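Local structure of similarities with probable monooxygenase (Photorhabdus luminescens, 4HB9) at residues I212-P217 with I276-S281; L335-L340 with R367-E372. The protein probably acts as an FAD-dependent monooxygenase of the aromatic ring hydroxylase-like family. One frame throughout, in Å; residues are numbered along the deposited sequence.

Both contacts belong to the FAD-binding part of the chain, and they follow each other in series along it: interaction 1 closes before interaction 2 opens. Their centres lie about 36 Å apart, their nearest atoms are about 21 Å apart, and they do not touch. Interaction 1 joins the turn between strands 210-212 and 218-228 of the mixed sheet to the loop ahead of helix 280-287, about 28 Å from the centre of the chain. Interaction 2 pairs helices 330-349 and 355-386, about 13 Å from that centre and close to the FAD. One contact therefore fastens a loop between helices to an outlying hairpin loop, and the other lies beside the cofactor.

Interaction 1 of 2, residues I212-P217 with I276-S281; sequences IVPKSP and ISWDPS
S216 OG is hydrogen-bonded to D218 OD1 and to a water that bridges to the indole of W278. The water donates to S216 OG at 2.7 Å and accepts from W278 NE1 at 2.9 Å, in the plane of the indole. The contact joins the loop of the beta-hairpin formed by strands 210-212 and 218-228 to the loop ahead of helix 280-287.

W278 carries the contact. With chi1 at -59°, its CG is anti to the carbonyl carbon, and the six-membered part of the indole reaches the hairpin loop. P214 meets it with two ring atoms. Both CB and CG of P214 come to 3.6 Å from W278 CZ2, on an oblique line. I212 adds its CG2 methyl, 3.9 Å from W278 CZ3, also obliquely. Its CG1 branch leads away from the tryptophan. These contacts are apolar. S216 OG lies at the indole edge, near the ring plane. L220 and D218 of strand 218-228 and E83 also touch W278, which is buried. Thus one large side chain ties the loop to the mixed sheet, and the water serves the polar edge of that ring. The site lies away from the FAD.

Just after W278 the helix starts with D279 as its N-cap. D279 OD2 accepts from two groups of S281. The backbone N of S281 approaches it from above the carboxylate plane at 3.1 Å. The hydroxyl S281 OG reaches D279 OD2 on its anti side at 2.7 Å.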
# COMPACT_ATOMS: atom_id res chain seq x y z
N ILE A 212 -18.83 4.79 -11.17
CA ILE A 212 -20.04 5.54 -11.30
C ILE A 212 -19.65 6.97 -11.51
O ILE A 212 -18.97 7.57 -10.66
CB ILE A 212 -20.92 5.44 -10.06
CG1 ILE A 212 -21.16 3.98 -9.66
CG2 ILE A 212 -22.21 6.21 -10.25
CD1 ILE A 212 -21.64 3.05 -10.74
N VAL A 213 -20.08 7.51 -12.65
CA VAL A 213 -19.74 8.87 -13.04
C VAL A 213 -20.98 9.74 -13.04
O VAL A 213 -21.75 9.72 -14.02
CB VAL A 213 -19.10 8.94 -14.44
CG1 VAL A 213 -18.56 10.34 -14.70
CG2 VAL A 213 -17.97 7.93 -14.56
N PRO A 214 -21.21 10.50 -11.96
CA PRO A 214 -22.40 11.33 -11.89
C PRO A 214 -22.24 12.69 -12.55
O PRO A 214 -21.17 13.00 -13.08
CB PRO A 214 -22.59 11.50 -10.39
CG PRO A 214 -21.18 11.55 -9.89
CD PRO A 214 -20.39 10.62 -10.75
N LYS A 215 -23.29 13.51 -12.48
CA LYS A 215 -23.21 14.89 -12.97
C LYS A 215 -22.53 15.78 -11.96
O LYS A 215 -22.00 16.82 -12.31
CB LYS A 215 -24.61 15.48 -13.25
CG LYS A 215 -25.45 14.68 -14.23
CD LYS A 215 -26.93 14.93 -13.98
CE LYS A 215 -27.82 13.90 -14.67
NZ LYS A 215 -27.94 14.22 -16.12
N SER A 216 -22.59 15.40 -10.69
CA SER A 216 -21.90 16.13 -9.66
C SER A 216 -20.38 15.91 -9.75
O SER A 216 -19.94 14.97 -10.38
CB SER A 216 -22.40 15.69 -8.31
OG SER A 216 -22.55 14.27 -8.29
N PRO A 217 -19.59 16.79 -9.13
CA PRO A 217 -18.14 16.69 -9.26
C PRO A 217 -17.54 15.67 -8.28
O PRO A 217 -16.74 16.00 -7.42
CB PRO A 217 -17.68 18.10 -8.93
CG PRO A 217 -18.69 18.62 -7.96
CD PRO A 217 -19.99 18.04 -8.45
N ILE A 276 -28.13 11.07 -3.36
CA ILE A 276 -29.58 11.22 -3.48
C ILE A 276 -29.86 11.23 -4.98
O ILE A 276 -29.23 11.97 -5.75
CB ILE A 276 -30.12 12.50 -2.81
CG1 ILE A 276 -29.86 12.47 -1.29
CG2 ILE A 276 -31.63 12.61 -3.04
CD1 ILE A 276 -29.91 13.83 -0.63
N SER A 277 -30.76 10.36 -5.39
CA SER A 277 -31.19 10.19 -6.79
C SER A 277 -30.39 9.14 -7.53
O SER A 277 -30.81 8.67 -8.58
CB SER A 277 -31.22 11.52 -7.58
OG SER A 277 -29.97 11.85 -8.17
N TRP A 278 -29.24 8.71 -6.99
CA TRP A 278 -28.47 7.68 -7.68
C TRP A 278 -29.19 6.35 -7.52
O TRP A 278 -30.04 6.16 -6.64
CB TRP A 278 -27.04 7.53 -7.13
CG TRP A 278 -26.17 8.72 -7.17
CD1 TRP A 278 -26.54 10.03 -7.31
CD2 TRP A 278 -24.74 8.71 -7.04
NE1 TRP A 278 -25.42 10.83 -7.28
CE2 TRP A 278 -24.31 10.05 -7.09
CE3 TRP A 278 -23.80 7.70 -6.87
CZ2 TRP A 278 -22.96 10.40 -7.01
CZ3 TRP A 278 -22.46 8.05 -6.77
CH2 TRP A 278 -22.05 9.38 -6.84
N ASP A 279 -28.78 5.39 -8.34
CA ASP A 279 -29.43 4.11 -8.38
C ASP A 279 -29.50 3.40 -7.03
O ASP A 279 -28.52 3.37 -6.28
CB ASP A 279 -28.75 3.20 -9.37
CG ASP A 279 -29.61 2.00 -9.72
OD1 ASP A 279 -30.53 2.17 -10.58
OD2 ASP A 279 -29.35 0.92 -9.15
N PRO A 280 -30.67 2.81 -6.71
CA PRO A 280 -30.85 2.15 -5.42
C PRO A 280 -29.80 1.09 -5.06
O PRO A 280 -29.53 0.90 -3.90
CB PRO A 280 -32.24 1.50 -5.56
CG PRO A 280 -32.98 2.42 -6.47
CD PRO A 280 -31.94 2.92 -7.46
N SER A 281 -29.25 0.39 -6.05
CA SER A 281 -28.23 -0.65 -5.79
C SER A 281 -27.00 -0.07 -5.10
O SER A 281 -26.38 -0.70 -4.23
CB SER A 281 -27.84 -1.34 -7.10
OG SER A 281 -27.29 -0.40 -8.05
O HOH W 1 -25.12 13.67 -7.62

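Interaction 2 of 2, residues L335-L340 with R367-E372; sequences LRDALL and RAYANE. With EDO (1,2-ethanediol), chain G.
R336 CG is anti to the backbone N (chi1 -168°), and the chain runs extended to NE, which sets the guanidinium over the Y369 ring. Y369 takes the rarer setting, with CG between the backbone N and the carbonyl carbon (chi1 61°). The arginine and tyrosine side chains reach out from their helices in opposite senses and overlap side by side. This is antiparallel helix packing in the FAD-binding, Rossmann-like part of the protein.

The guanidinium of R336 lies flat on one face of Y369, with planes 12° apart. This is a stack with cation-pi character: R336 CZ is 3.9 Å from the ring centroid. R336 CD sits over the same face, also 3.9 Å from the centroid, in a CH-pi contact. At its edge, in plane, the guanidinium donates from R336 NH1 to O2 of a 1,2-ethanediol at 2.9 Å. The diol is probably from the crystallisation liquor. F50 makes a second cation-pi contact with R336.

The phenol is held at its far end. Y369 OH donates to D337 OD1 over 2.5 Å, and OD1 receives it on its anti lone pair, the one away from OD2. The carboxylate and ring are nearly coplanar. D337 OD1 also bonds to H321, and D337 OD2 to the amide of G317, so both carboxylate oxygens are engaged. L340 CD2 packs at the ring edge, 4.1 Å from Y369 CE2. The D337 side chain lies about 7 Å, nearest atoms, from the bound FAD.

The two helix segments run nearly antiparallel, their axes 11.6 Å apart. On other sides of segment 335-340, L335 and A338 pack on helix 11-22, which probably follows a GxGxxG-type turn and includes the FAD-binding I11 and G12. L335 and L339 touch helix 49-58.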
# COMPACT_ATOMS: atom_id res chain seq x y z
N LEU A 335 7.08 -3.42 -3.56
CA LEU A 335 7.63 -4.69 -4.02
C LEU A 335 8.62 -4.51 -5.17
O LEU A 335 9.70 -5.09 -5.18
CB LEU A 335 6.50 -5.63 -4.45
CG LEU A 335 5.64 -6.12 -3.30
CD1 LEU A 335 4.37 -6.81 -3.82
CD2 LEU A 335 6.44 -7.01 -2.36
N ARG A 336 8.22 -3.69 -6.15
CA ARG A 336 9.09 -3.35 -7.26
C ARG A 336 10.44 -2.78 -6.78
O ARG A 336 11.48 -3.16 -7.31
CB ARG A 336 8.39 -2.32 -8.14
CG ARG A 336 9.03 -2.08 -9.47
CD ARG A 336 8.14 -1.18 -10.29
NE ARG A 336 8.73 -0.86 -11.58
CZ ARG A 336 8.14 -0.10 -12.51
NH1 ARG A 336 6.94 0.43 -12.29
NH2 ARG A 336 8.74 0.12 -13.66
N ASP A 337 10.38 -1.84 -5.84
CA ASP A 337 11.58 -1.27 -5.22
C ASP A 337 12.45 -2.36 -4.57
O ASP A 337 13.67 -2.38 -4.72
CB ASP A 337 11.26 -0.29 -4.10
CG ASP A 337 10.60 1.02 -4.57
OD1 ASP A 337 10.54 1.34 -5.79
OD2 ASP A 337 10.12 1.73 -3.67
N ALA A 338 11.81 -3.28 -3.86
CA ALA A 338 12.52 -4.34 -3.12
C ALA A 338 13.29 -5.26 -4.06
O ALA A 338 14.46 -5.61 -3.81
CB ALA A 338 11.55 -5.12 -2.24
N LEU A 339 12.66 -5.63 -5.17
CA LEU A 339 13.33 -6.44 -6.17
C LEU A 339 14.51 -5.67 -6.78
O LEU A 339 15.61 -6.19 -6.94
CB LEU A 339 12.34 -6.82 -7.28
CG LEU A 339 12.97 -7.61 -8.42
CD1 LEU A 339 13.58 -8.89 -7.92
CD2 LEU A 339 11.95 -7.91 -9.50
N LEU A 340 14.26 -4.43 -7.15
CA LEU A 340 15.32 -3.60 -7.73
C LEU A 340 16.51 -3.40 -6.78
O LEU A 340 17.67 -3.59 -7.18
CB LEU A 340 14.74 -2.26 -8.15
CG LEU A 340 15.74 -1.37 -8.88
CD1 LEU A 340 16.29 -2.08 -10.12
CD2 LEU A 340 15.02 -0.07 -9.21
N ARG A 367 13.31 6.65 -9.00
CA ARG A 367 12.74 7.96 -9.28
C ARG A 367 11.96 8.00 -10.59
O ARG A 367 10.90 8.64 -10.67
CB ARG A 367 13.81 9.07 -9.26
CG ARG A 367 14.20 9.54 -7.87
CD ARG A 367 15.04 10.81 -7.91
NE ARG A 367 16.30 10.56 -8.60
CZ ARG A 367 17.42 10.11 -8.03
NH1 ARG A 367 17.50 9.90 -6.72
NH2 ARG A 367 18.48 9.92 -8.78
N ALA A 368 12.47 7.33 -11.63
CA ALA A 368 11.79 7.34 -12.93
C ALA A 368 10.39 6.76 -12.86
O ALA A 368 9.43 7.38 -13.31
CB ALA A 368 12.59 6.60 -13.99
N TYR A 369 10.24 5.56 -12.29
CA TYR A 369 8.89 5.01 -12.20
C TYR A 369 8.08 5.66 -11.09
O TYR A 369 6.86 5.80 -11.26
CB TYR A 369 8.83 3.47 -12.17
CG TYR A 369 9.53 2.79 -11.02
CD1 TYR A 369 9.00 2.79 -9.73
CD2 TYR A 369 10.69 2.05 -11.25
CE1 TYR A 369 9.65 2.12 -8.70
CE2 TYR A 369 11.33 1.38 -10.24
CZ TYR A 369 10.82 1.40 -8.98
OH TYR A 369 11.51 0.71 -8.03
N ALA A 370 8.72 6.09 -10.01
CA ALA A 370 8.01 6.79 -8.93
C ALA A 370 7.31 8.06 -9.44
O ALA A 370 6.12 8.29 -9.17
CB ALA A 370 8.95 7.15 -7.79
N ASN A 371 8.07 8.89 -10.15
CA ASN A 371 7.52 10.12 -10.70
C ASN A 371 6.38 9.85 -11.68
O ASN A 371 5.34 10.53 -11.67
CB ASN A 371 8.61 10.97 -11.36
CG ASN A 371 9.54 11.63 -10.34
OD1 ASN A 371 9.13 11.97 -9.21
ND2 ASN A 371 10.79 11.84 -10.74
N GLU A 372 6.54 8.84 -12.52
CA GLU A 372 5.49 8.51 -13.46
C GLU A 372 4.22 8.10 -12.69
O GLU A 372 3.12 8.56 -12.99
CB GLU A 372 5.91 7.40 -14.43
CG GLU A 372 4.76 6.91 -15.31
CD GLU A 372 5.19 5.95 -16.42
OE1 GLU A 372 6.41 5.87 -16.71
OE2 GLU A 372 4.31 5.28 -17.01
C1 EDO G . 2.75 -0.31 -9.90
O1 EDO G . 2.36 -0.44 -11.27
C2 EDO G . 4.13 -0.91 -9.73
O2 EDO G . 5.13 0.04 -10.03